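2-oxoglutarate (2OG) and Fe(II)-dependent oxygenase superfamily protein (Arabidopsis thaliana, PDB 6KWA) probably catalyses the irreversible oxidation of the auxin indole-3-acetic acid to inactive 2-oxoindole-3-acetic acid, using 2-oxoglutarate and a metal ion. Local coordinates at residues G27-L38 / I200-L211; L15-E24 / L126-Y134. One frame throughout, in Å; residues are numbered along the deposited sequence.

Overall arrangement
Helix 12-25 is followed, after a short turn at Gly27, by strand 28-32, and the two contacts use one each: contact 1 pairs the strand with strand 207-211, contact 2 sets the helix across the C-terminal part of helix 106-133. Their centres lie 15 Å apart, and along the chain the segments alternate, 15-24, 27-38, 126-134, 200-211. The two also touch: Phe29 and Leu211 pack on Ser23, and Ile209 on Leu126, so the helices of contact 2 cover one face of the sheet that contact 1 helps build. That sheet is the larger of the double-stranded beta-helix; contact 1 fastens the N-terminal strand to it near the metal site, while contact 2, away from that site, ties helix to helix.

Contact 1: residues G27-L38 / I200-L211; sequences GCFRVINHGVSL and IDPLPNTLAINL
Phe29 and Val31 pair with Ile209 and Leu207 as hydrogen-bonded pairs of an antiparallel ladder, so strand 28-32 lies beside strand 207-211 with its other edge bonded to strand 4-6. The bond from Ile209 N to Phe29 O is short at 2.6 Å, while that from Leu207 N to Val31 O stretches to 3.3 Å. Phe29 N and Val31 N return bonds to Ile209 O and Leu207 O, and beyond these pairs Leu211 N to Gly27 O extends the ladder.

Most of the apolar packing between the strands lies on the face that carries Phe29, Val31, Leu207 and Ile209. Phe29 has CG between its backbone N and carbonyl carbon (chi1 56°), which lays the ring over Ile209, whose CB sits 3.9 Å from the ring centroid in a CH-pi contact. Leu207 CD1 lies over the centre of the His34 ring in a second CH-pi contact.

Polar side chains grip backbone carbonyls. His34 NE2 gives a 2.8 Å bond to Asn205 O, from above the carbonyl plane, while its ND1 accepts from Val36 N, fixing the ring's rotation. On the sheet face away from Phe29, the Arg30 chain bends at chi3 (-85°), and its NH2 reaches a lone pair of Asp201 O at 2.6 Å; Leu203 CD1 covers one guanidinium face, and NH1 bonds to Thr4.

Asn210, beside Cys28 on the Arg30 face, directs its amide to Asp171, a ligand of the bound magnesium ion. The strand that secures the N-terminal segment thus also supplies a second-shell group to the metal site.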
loop_
_atom_site.group_PDB
_atom_site.type_symbol
_atom_site.label_atom_id
_atom_site.label_comp_id
_atom_site.label_asym_id
_atom_site.label_seq_id
_atom_site.Cartn_x
_atom_site.Cartn_y
_atom_site.Cartn_z
ATOM N N GLY A 27 9.117 10.003 -0.840
ATOM C CA GLY A 27 8.307 9.129 -0.016
ATOM C C GLY A 27 7.500 8.111 -0.801
ATOM O O GLY A 27 6.655 7.407 -0.251
ATOM N N CYS A 28 7.797 8.000 -2.087
ATOM C CA CYS A 28 7.111 7.039 -2.921
ATOM C C CYS A 28 7.913 6.742 -4.154
ATOM O O CYS A 28 8.797 7.511 -4.532
ATOM C CB CYS A 28 5.719 7.573 -3.313
ATOM S SG CYS A 28 5.786 9.182 -4.156
ATOM N N PHE A 29 7.605 5.619 -4.780
ATOM C CA PHE A 29 8.215 5.266 -6.051
ATOM C C PHE A 29 7.437 4.150 -6.692
ATOM O O PHE A 29 6.764 3.389 -6.024
ATOM C CB PHE A 29 9.692 4.879 -5.886
ATOM C CG PHE A 29 9.938 3.780 -4.913
ATOM C CD1 PHE A 29 10.080 2.468 -5.339
ATOM C CD2 PHE A 29 10.073 4.064 -3.558
ATOM C CE1 PHE A 29 10.331 1.462 -4.436
ATOM C CE2 PHE A 29 10.301 3.050 -2.642
ATOM C CZ PHE A 29 10.453 1.741 -3.084
ATOM N N ARG A 30 7.609 4.023 -7.994
ATOM C CA ARG A 30 6.973 2.970 -8.753
ATOM C C ARG A 30 7.998 1.843 -8.869
ATOM O O ARG A 30 9.196 2.117 -8.866
ATOM C CB ARG A 30 6.571 3.532 -10.126
ATOM C CG ARG A 30 5.578 2.724 -10.955
ATOM C CD ARG A 30 5.246 3.476 -12.285
ATOM N NE ARG A 30 4.180 4.474 -12.153
ATOM C CZ ARG A 30 4.332 5.791 -12.298
ATOM N NH1 ARG A 30 5.519 6.318 -12.592
ATOM N NH2 ARG A 30 3.278 6.591 -12.165
ATOM N N VAL A 31 7.558 0.587 -8.901
ATOM C CA VAL A 31 8.480 -0.493 -9.209
ATOM C C VAL A 31 8.038 -1.211 -10.485
ATOM O O VAL A 31 6.837 -1.372 -10.761
ATOM C CB VAL A 31 8.641 -1.516 -8.058
ATOM C CG1 VAL A 31 9.402 -0.865 -6.899
ATOM C CG2 VAL A 31 7.294 -2.096 -7.585
ATOM N N ILE A 32 9.037 -1.587 -11.283
ATOM C CA ILE A 32 8.860 -2.447 -12.448
ATOM C C ILE A 32 9.752 -3.655 -12.269
ATOM O O ILE A 32 10.668 -3.640 -11.430
ATOM C CB ILE A 32 9.245 -1.738 -13.757
ATOM C CG1 ILE A 32 10.677 -1.193 -13.645
ATOM C CG2 ILE A 32 8.263 -0.637 -14.084
ATOM C CD1 ILE A 32 11.217 -0.594 -14.931
ATOM N N ASN A 33 9.480 -4.699 -13.048
ATOM C CA ASN A 33 10.148 -5.991 -12.903
ATOM C C ASN A 33 10.143 -6.443 -11.457
ATOM O O ASN A 33 11.143 -6.929 -10.932
ATOM C CB ASN A 33 11.575 -5.909 -13.450
ATOM C CG ASN A 33 11.623 -5.349 -14.870
ATOM O OD1 ASN A 33 10.647 -5.445 -15.628
ATOM N ND2 ASN A 33 12.745 -4.726 -15.224
ATOM N N HIS A 34 8.989 -6.271 -10.829
ATOM C CA HIS A 34 8.778 -6.522 -9.408
ATOM C C HIS A 34 8.708 -7.980 -8.994
ATOM O O HIS A 34 8.553 -8.280 -7.812
ATOM C CB HIS A 34 7.537 -5.774 -8.953
ATOM C CG HIS A 34 6.416 -5.827 -9.931
ATOM N ND1 HIS A 34 5.764 -7.001 -10.245
ATOM C CD2 HIS A 34 5.815 -4.853 -10.651
ATOM C CE1 HIS A 34 4.820 -6.749 -11.134
ATOM N NE2 HIS A 34 4.823 -5.452 -11.393
ATOM N N GLY A 35 8.676 -8.883 -9.969
ATOM C CA GLY A 35 8.584 -10.296 -9.676
ATOM C C GLY A 35 7.203 -10.870 -9.368
ATOM O O GLY A 35 7.073 -12.048 -9.117
ATOM N N VAL A 36 6.166 -10.051 -9.388
ATOM C CA VAL A 36 4.812 -10.563 -9.165
ATOM C C VAL A 36 4.121 -10.928 -10.471
ATOM O O VAL A 36 4.134 -10.131 -11.420
ATOM C CB VAL A 36 3.932 -9.537 -8.421
ATOM C CG1 VAL A 36 2.579 -10.145 -8.104
ATOM C CG2 VAL A 36 4.628 -9.086 -7.132
ATOM N N SER A 37 3.560 -12.133 -10.536
ATOM C CA SER A 37 2.886 -12.606 -11.755
ATOM C C SER A 37 1.832 -11.611 -12.251
ATOM O O SER A 37 0.935 -11.221 -11.507
ATOM C CB SER A 37 2.224 -13.960 -11.499
ATOM O OG SER A 37 1.174 -14.174 -12.432
ATOM N N LEU A 38 1.912 -11.248 -13.530
ATOM C CA LEU A 38 0.995 -10.283 -14.101
ATOM C C LEU A 38 -0.418 -10.867 -14.157
ATOM O O LEU A 38 -1.395 -10.187 -13.853
ATOM C CB LEU A 38 1.464 -9.892 -15.502
ATOM C CG LEU A 38 2.548 -8.826 -15.682
ATOM C CD1 LEU A 38 3.798 -9.213 -14.948
ATOM C CD2 LEU A 38 2.891 -8.731 -17.162
ATOM N N ILE A 200 0.537 10.278 -9.751
ATOM C CA ILE A 200 1.075 8.932 -9.802
ATOM C C ILE A 200 0.153 8.129 -10.734
ATOM O O ILE A 200 -0.807 7.493 -10.299
ATOM C CB ILE A 200 1.166 8.315 -8.397
ATOM C CG1 ILE A 200 1.991 9.232 -7.480
ATOM C CG2 ILE A 200 1.759 6.892 -8.450
ATOM C CD1 ILE A 200 2.077 8.761 -6.055
ATOM N N ASP A 201 0.451 8.192 -12.027
ATOM C CA ASP A 201 -0.360 7.550 -13.052
ATOM C C ASP A 201 -0.189 6.041 -12.977
ATOM O O ASP A 201 0.898 5.557 -12.675
ATOM C CB ASP A 201 0.030 8.067 -14.438
ATOM C CG ASP A 201 -0.265 9.556 -14.614
ATOM O OD1 ASP A 201 -1.219 10.071 -13.992
ATOM O OD2 ASP A 201 0.496 10.221 -15.341
ATOM N N PRO A 202 -1.277 5.288 -13.218
ATOM C CA PRO A 202 -1.240 3.816 -13.174
ATOM C C PRO A 202 -0.583 3.189 -14.403
ATOM O O PRO A 202 -1.298 2.751 -15.303
ATOM C CB PRO A 202 -2.719 3.441 -13.112
ATOM C CG PRO A 202 -3.379 4.514 -13.899
ATOM C CD PRO A 202 -2.598 5.790 -13.634
ATOM N N LEU A 203 0.740 3.087 -14.429
ATOM C CA LEU A 203 1.423 2.491 -15.578
ATOM C C LEU A 203 1.269 0.958 -15.541
ATOM O O LEU A 203 1.580 0.313 -14.528
ATOM C CB LEU A 203 2.883 2.922 -15.581
ATOM C CG LEU A 203 3.017 4.445 -15.759
ATOM C CD1 LEU A 203 4.471 4.892 -15.863
ATOM C CD2 LEU A 203 2.206 4.991 -16.932
ATOM N N PRO A 204 0.773 0.357 -16.639
ATOM C CA PRO A 204 0.405 -1.078 -16.569
ATOM C C PRO A 204 1.550 -2.021 -16.145
ATOM O O PRO A 204 2.726 -1.756 -16.398
ATOM C CB PRO A 204 -0.035 -1.388 -18.002
ATOM C CG PRO A 204 -0.474 -0.052 -18.566
ATOM C CD PRO A 204 0.408 0.978 -17.927
ATOM N N ASN A 205 1.169 -3.138 -15.528
ATOM C CA ASN A 205 2.084 -4.050 -14.818
ATOM C C ASN A 205 3.113 -3.415 -13.883
ATOM O O ASN A 205 4.179 -3.995 -13.651
ATOM C CB ASN A 205 2.885 -4.900 -15.814
ATOM C CG ASN A 205 2.060 -5.400 -16.970
ATOM O OD1 ASN A 205 0.911 -5.823 -16.805
ATOM N ND2 ASN A 205 2.656 -5.385 -18.155
ATOM N N THR A 206 2.764 -2.325 -13.219
ATOM C CA THR A 206 3.715 -1.730 -12.287
ATOM C C THR A 206 2.957 -1.624 -10.986
ATOM O O THR A 206 1.716 -1.725 -10.972
ATOM C CB THR A 206 4.198 -0.329 -12.727
ATOM O OG1 THR A 206 3.114 0.611 -12.654
ATOM C CG2 THR A 206 4.752 -0.378 -14.142
ATOM N N LEU A 207 3.693 -1.454 -9.898
ATOM C CA LEU A 207 3.099 -1.236 -8.580
ATOM C C LEU A 207 3.612 0.111 -8.027
ATOM O O LEU A 207 4.730 0.516 -8.332
ATOM C CB LEU A 207 3.441 -2.401 -7.642
ATOM C CG LEU A 207 2.886 -3.763 -8.072
ATOM C CD1 LEU A 207 3.565 -4.911 -7.377
ATOM C CD2 LEU A 207 1.374 -3.839 -7.831
ATOM N N ALA A 208 2.788 0.805 -7.240
ATOM C CA ALA A 208 3.175 2.067 -6.622
ATOM C C ALA A 208 3.550 1.817 -5.163
ATOM O O ALA A 208 2.794 1.202 -4.410
ATOM C CB ALA A 208 2.037 3.066 -6.722
ATOM N N ILE A 209 4.716 2.290 -4.761
ATOM C CA ILE A 209 5.153 2.089 -3.391
ATOM C C ILE A 209 5.115 3.426 -2.734
ATOM O O ILE A 209 5.534 4.402 -3.328
ATOM C CB ILE A 209 6.586 1.537 -3.300
ATOM C CG1 ILE A 209 6.799 0.415 -4.308
ATOM C CG2 ILE A 209 6.895 1.086 -1.890
ATOM C CD1 ILE A 209 5.946 -0.758 -4.085
ATOM N N ASN A 210 4.650 3.490 -1.502
ATOM C CA ASN A 210 4.822 4.731 -0.785
ATOM C C ASN A 210 5.100 4.413 0.653
ATOM O O ASN A 210 4.756 3.336 1.142
ATOM C CB ASN A 210 3.596 5.631 -0.900
ATOM C CG ASN A 210 2.469 5.131 -0.087
ATOM O OD1 ASN A 210 1.654 4.357 -0.575
ATOM N ND2 ASN A 210 2.440 5.499 1.194
ATOM N N LEU A 211 5.744 5.348 1.333
ATOM C CA LEU A 211 6.123 5.119 2.717
ATOM C C LEU A 211 5.098 5.816 3.605
ATOM O O LEU A 211 4.401 6.709 3.136
ATOM C CB LEU A 211 7.554 5.627 2.956
ATOM C CG LEU A 211 8.626 4.735 2.312
ATOM C CD1 LEU A 211 8.753 4.916 0.797
ATOM C CD2 LEU A 211 9.954 4.983 2.981
#

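Contact 2: residues L15-E24 / L126-Y134; sequences LNQKIREASE and LARKLAESY
Helix 15-24 crosses helix 126-133 almost perpendicularly, at -94° with 8.4 Å between the axes, and the backbones come nearest where the CA atoms of Asn16 and Ser133 stand 4.9 Å apart. Ser133 CB rests on Asn16 O at this point, and its hydroxyl, bonded back to Leu130 O, lies against Arg20 CB. Toward the sheet the contact turns apolar: Ile19 sets CD1 on Lys129 CD at 3.5 Å and CG2 against Leu130 CD2.

Asn16 spans the polar side. Its ND2 bonds to Glu132 OE1 on the anti side of the carboxylate, and a water joins its OD1 to Lys129 NZ.

These helices belong to the helical layer outside the double-stranded beta-helix of this oxygenase family, with Ile19 also packing on Phe29 and, together with Leu15, on Ile5 of strand 4-6 in the larger sheet.

Around Tyr134, Arg20 stretches from CG to NE and passes over one face of the ring, CD 4.0 Å from its centroid, the guanidinium plane inclined 29° to the ring. NH1 bonds to Ser133 O at 3.0 Å, and NE forms a salt bridge with Glu24 OE2. That same oxygen takes the Tyr134 hydroxyl on its anti lone pair at 2.5 Å. With a leucine in place of Arg20, Ser133 O would probably lose this donor and Glu24 its charged mate. Phe259 meets Tyr134 edge-to-face.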
loop_
_atom_site.group_PDB
_atom_site.type_symbol
_atom_site.label_atom_id
_atom_site.label_comp_id
_atom_site.label_asym_id
_atom_site.label_seq_id
_atom_site.Cartn_x
_atom_site.Cartn_y
_atom_site.Cartn_z
ATOM N N LEU A 15 20.794 -0.094 -6.843
ATOM C CA LEU A 15 19.378 -0.330 -6.581
ATOM C C LEU A 15 18.956 0.196 -5.212
ATOM O O LEU A 15 18.003 0.963 -5.098
ATOM C CB LEU A 15 19.074 -1.833 -6.684
ATOM C CG LEU A 15 17.626 -2.196 -6.396
ATOM C CD1 LEU A 15 16.768 -1.331 -7.260
ATOM C CD2 LEU A 15 17.394 -3.686 -6.704
ATOM N N ASN A 16 19.644 -0.246 -4.169
ATOM C CA ASN A 16 19.352 0.213 -2.810
ATOM C C ASN A 16 19.465 1.718 -2.652
ATOM O O ASN A 16 18.688 2.333 -1.934
ATOM C CB ASN A 16 20.276 -0.493 -1.830
ATOM C CG ASN A 16 19.983 -1.967 -1.751
ATOM O OD1 ASN A 16 19.027 -2.440 -2.379
ATOM N ND2 ASN A 16 20.844 -2.722 -1.070
ATOM N N GLN A 17 20.449 2.319 -3.310
ATOM C CA GLN A 17 20.600 3.757 -3.203
ATOM C C GLN A 17 19.448 4.472 -3.898
ATOM O O GLN A 17 18.943 5.483 -3.399
ATOM C CB GLN A 17 21.926 4.204 -3.780
ATOM C CG GLN A 17 21.913 5.650 -4.168
ATOM C CD GLN A 17 23.289 6.215 -4.198
ATOM O OE1 GLN A 17 24.038 6.086 -3.224
ATOM N NE2 GLN A 17 23.652 6.842 -5.316
ATOM N N LYS A 18 19.046 3.967 -5.060
ATOM C CA LYS A 18 17.895 4.554 -5.741
ATOM C C LYS A 18 16.649 4.420 -4.875
ATOM O O LYS A 18 15.848 5.336 -4.820
ATOM C CB LYS A 18 17.666 3.901 -7.116
ATOM C CG LYS A 18 18.488 4.538 -8.236
ATOM C CD LYS A 18 18.445 3.682 -9.500
ATOM C CE LYS A 18 19.210 4.326 -10.644
ATOM N NZ LYS A 18 19.089 3.495 -11.895
ATOM N N ILE A 19 16.470 3.283 -4.209
ATOM C CA ILE A 19 15.307 3.130 -3.350
ATOM C C ILE A 19 15.363 4.159 -2.217
ATOM O O ILE A 19 14.399 4.914 -1.971
ATOM C CB ILE A 19 15.211 1.703 -2.811
ATOM C CG1 ILE A 19 14.692 0.798 -3.932
ATOM C CG2 ILE A 19 14.263 1.637 -1.591
ATOM C CD1 ILE A 19 14.949 -0.706 -3.729
ATOM N N ARG A 20 16.500 4.222 -1.554
ATOM C CA ARG A 20 16.657 5.119 -0.430
ATOM C C ARG A 20 16.406 6.586 -0.828
ATOM O O ARG A 20 15.725 7.308 -0.124
ATOM C CB ARG A 20 18.054 4.986 0.138
ATOM C CG ARG A 20 18.408 6.080 1.133
ATOM C CD ARG A 20 19.786 5.786 1.763
ATOM N NE ARG A 20 20.311 6.956 2.457
ATOM C CZ ARG A 20 21.480 6.981 3.084
ATOM N NH1 ARG A 20 22.253 5.910 3.088
ATOM N NH2 ARG A 20 21.877 8.071 3.701
ATOM N N GLU A 21 16.902 7.018 -1.976
ATOM C CA GLU A 21 16.810 8.436 -2.279
ATOM C C GLU A 21 15.416 8.803 -2.738
ATOM O O GLU A 21 14.934 9.898 -2.427
ATOM C CB GLU A 21 17.825 8.852 -3.356
ATOM C CG GLU A 21 19.194 9.203 -2.781
ATOM C CD GLU A 21 20.321 9.144 -3.801
ATOM O OE1 GLU A 21 20.092 9.474 -4.994
ATOM O OE2 GLU A 21 21.455 8.822 -3.390
ATOM N N ALA A 22 14.750 7.882 -3.423
ATOM C CA ALA A 22 13.337 8.071 -3.724
ATOM C C ALA A 22 12.534 8.229 -2.445
ATOM O O ALA A 22 11.745 9.177 -2.290
ATOM C CB ALA A 22 12.811 6.888 -4.533
ATOM N N SER A 23 12.793 7.328 -1.505
ATOM C CA SER A 23 12.036 7.270 -0.264
ATOM C C SER A 23 12.285 8.458 0.661
ATOM O O SER A 23 11.418 8.847 1.422
ATOM C CB SER A 23 12.400 5.989 0.472
ATOM O OG SER A 23 12.018 4.848 -0.277
ATOM N N GLU A 24 13.454 9.064 0.552
ATOM C CA GLU A 24 13.785 10.207 1.395
ATOM C C GLU A 24 13.254 11.486 0.823
ATOM O O GLU A 24 12.745 12.346 1.566
ATOM C CB GLU A 24 15.296 10.322 1.561
ATOM C CG GLU A 24 15.879 9.341 2.553
ATOM C CD GLU A 24 17.403 9.358 2.608
ATOM O OE1 GLU A 24 18.020 10.135 1.863
ATOM O OE2 GLU A 24 17.983 8.594 3.424
ATOM N N LEU A 126 11.460 -5.088 -0.126
ATOM C CA LEU A 126 11.671 -3.621 -0.190
ATOM C C LEU A 126 12.085 -3.141 1.185
ATOM O O LEU A 126 12.949 -2.300 1.318
ATOM C CB LEU A 126 10.418 -2.893 -0.665
ATOM C CG LEU A 126 9.995 -3.214 -2.118
ATOM C CD1 LEU A 126 8.609 -2.616 -2.462
ATOM C CD2 LEU A 126 11.025 -2.704 -3.097
ATOM N N ALA A 127 11.469 -3.688 2.226
ATOM C CA ALA A 127 11.849 -3.272 3.572
ATOM C C ALA A 127 13.322 -3.619 3.858
ATOM O O ALA A 127 14.072 -2.788 4.362
ATOM C CB ALA A 127 10.954 -3.929 4.591
ATOM N N ARG A 128 13.731 -4.832 3.523
ATOM C CA ARG A 128 15.122 -5.238 3.745
ATOM C C ARG A 128 16.029 -4.340 2.930
ATOM O O ARG A 128 17.077 -3.896 3.405
ATOM C CB ARG A 128 15.364 -6.707 3.397
ATOM C CG ARG A 128 16.812 -7.164 3.739
ATOM C CD ARG A 128 16.993 -8.621 3.438
ATOM N NE ARG A 128 16.000 -9.415 4.164
ATOM C CZ ARG A 128 16.254 -10.157 5.241
ATOM N NH1 ARG A 128 17.495 -10.274 5.696
ATOM N NH2 ARG A 128 15.268 -10.822 5.841
ATOM N N LYS A 129 15.625 -4.039 1.699
ATOM C CA LYS A 129 16.469 -3.192 0.866
ATOM C C LYS A 129 16.664 -1.793 1.477
ATOM O O LYS A 129 17.731 -1.199 1.336
ATOM C CB LYS A 129 15.900 -3.069 -0.539
ATOM C CG LYS A 129 16.018 -4.331 -1.378
ATOM C CD LYS A 129 15.590 -4.048 -2.807
ATOM C CE LYS A 129 15.404 -5.343 -3.616
ATOM N NZ LYS A 129 16.612 -6.155 -3.584
ATOM N N LEU A 130 15.636 -1.245 2.114
ATOM C CA LEU A 130 15.777 0.043 2.810
ATOM C C LEU A 130 16.799 -0.064 3.945
ATOM O O LEU A 130 17.596 0.834 4.155
ATOM C CB LEU A 130 14.444 0.505 3.357
ATOM C CG LEU A 130 13.563 1.236 2.352
ATOM C CD1 LEU A 130 12.176 1.267 2.940
ATOM C CD2 LEU A 130 14.077 2.659 2.135
ATOM N N ALA A 131 16.746 -1.135 4.721
ATOM C CA ALA A 131 17.757 -1.305 5.770
ATOM C C ALA A 131 19.145 -1.427 5.131
ATOM O O ALA A 131 20.129 -0.859 5.604
ATOM C CB ALA A 131 17.455 -2.509 6.616
ATOM N N GLU A 132 19.226 -2.151 4.027
ATOM C CA GLU A 132 20.518 -2.304 3.374
ATOM C C GLU A 132 21.073 -0.981 2.835
ATOM O O GLU A 132 22.285 -0.750 2.836
ATOM C CB GLU A 132 20.410 -3.337 2.247
ATOM C CG GLU A 132 20.158 -4.784 2.760
ATOM C CD GLU A 132 19.983 -5.786 1.623
ATOM O OE1 GLU A 132 19.890 -5.373 0.435
ATOM O OE2 GLU A 132 19.964 -7.001 1.908
ATOM N N SER A 133 20.202 -0.103 2.362
ATOM C CA SER A 133 20.668 1.146 1.794
ATOM C C SER A 133 21.248 2.058 2.863
ATOM O O SER A 133 21.951 3.020 2.561
ATOM C CB SER A 133 19.517 1.858 1.074
ATOM O OG SER A 133 18.630 2.427 2.017
ATOM N N TYR A 134 20.947 1.777 4.117
ATOM C CA TYR A 134 21.539 2.542 5.203
ATOM C C TYR A 134 22.729 1.827 5.858
ATOM O O TYR A 134 23.351 2.376 6.779
ATOM C CB TYR A 134 20.474 2.842 6.278
ATOM C CG TYR A 134 19.474 3.913 5.881
ATOM C CD1 TYR A 134 19.853 5.238 5.801
ATOM C CD2 TYR A 134 18.151 3.586 5.578
ATOM C CE1 TYR A 134 18.936 6.235 5.424
ATOM C CE2 TYR A 134 17.231 4.565 5.188
ATOM C CZ TYR A 134 17.621 5.885 5.114
ATOM O OH TYR A 134 16.720 6.873 4.744
HETATM O O HOH W 1 23.453 -0.763 -0.207
HETATM O O HOH W 2 18.869 -4.582 -3.731
#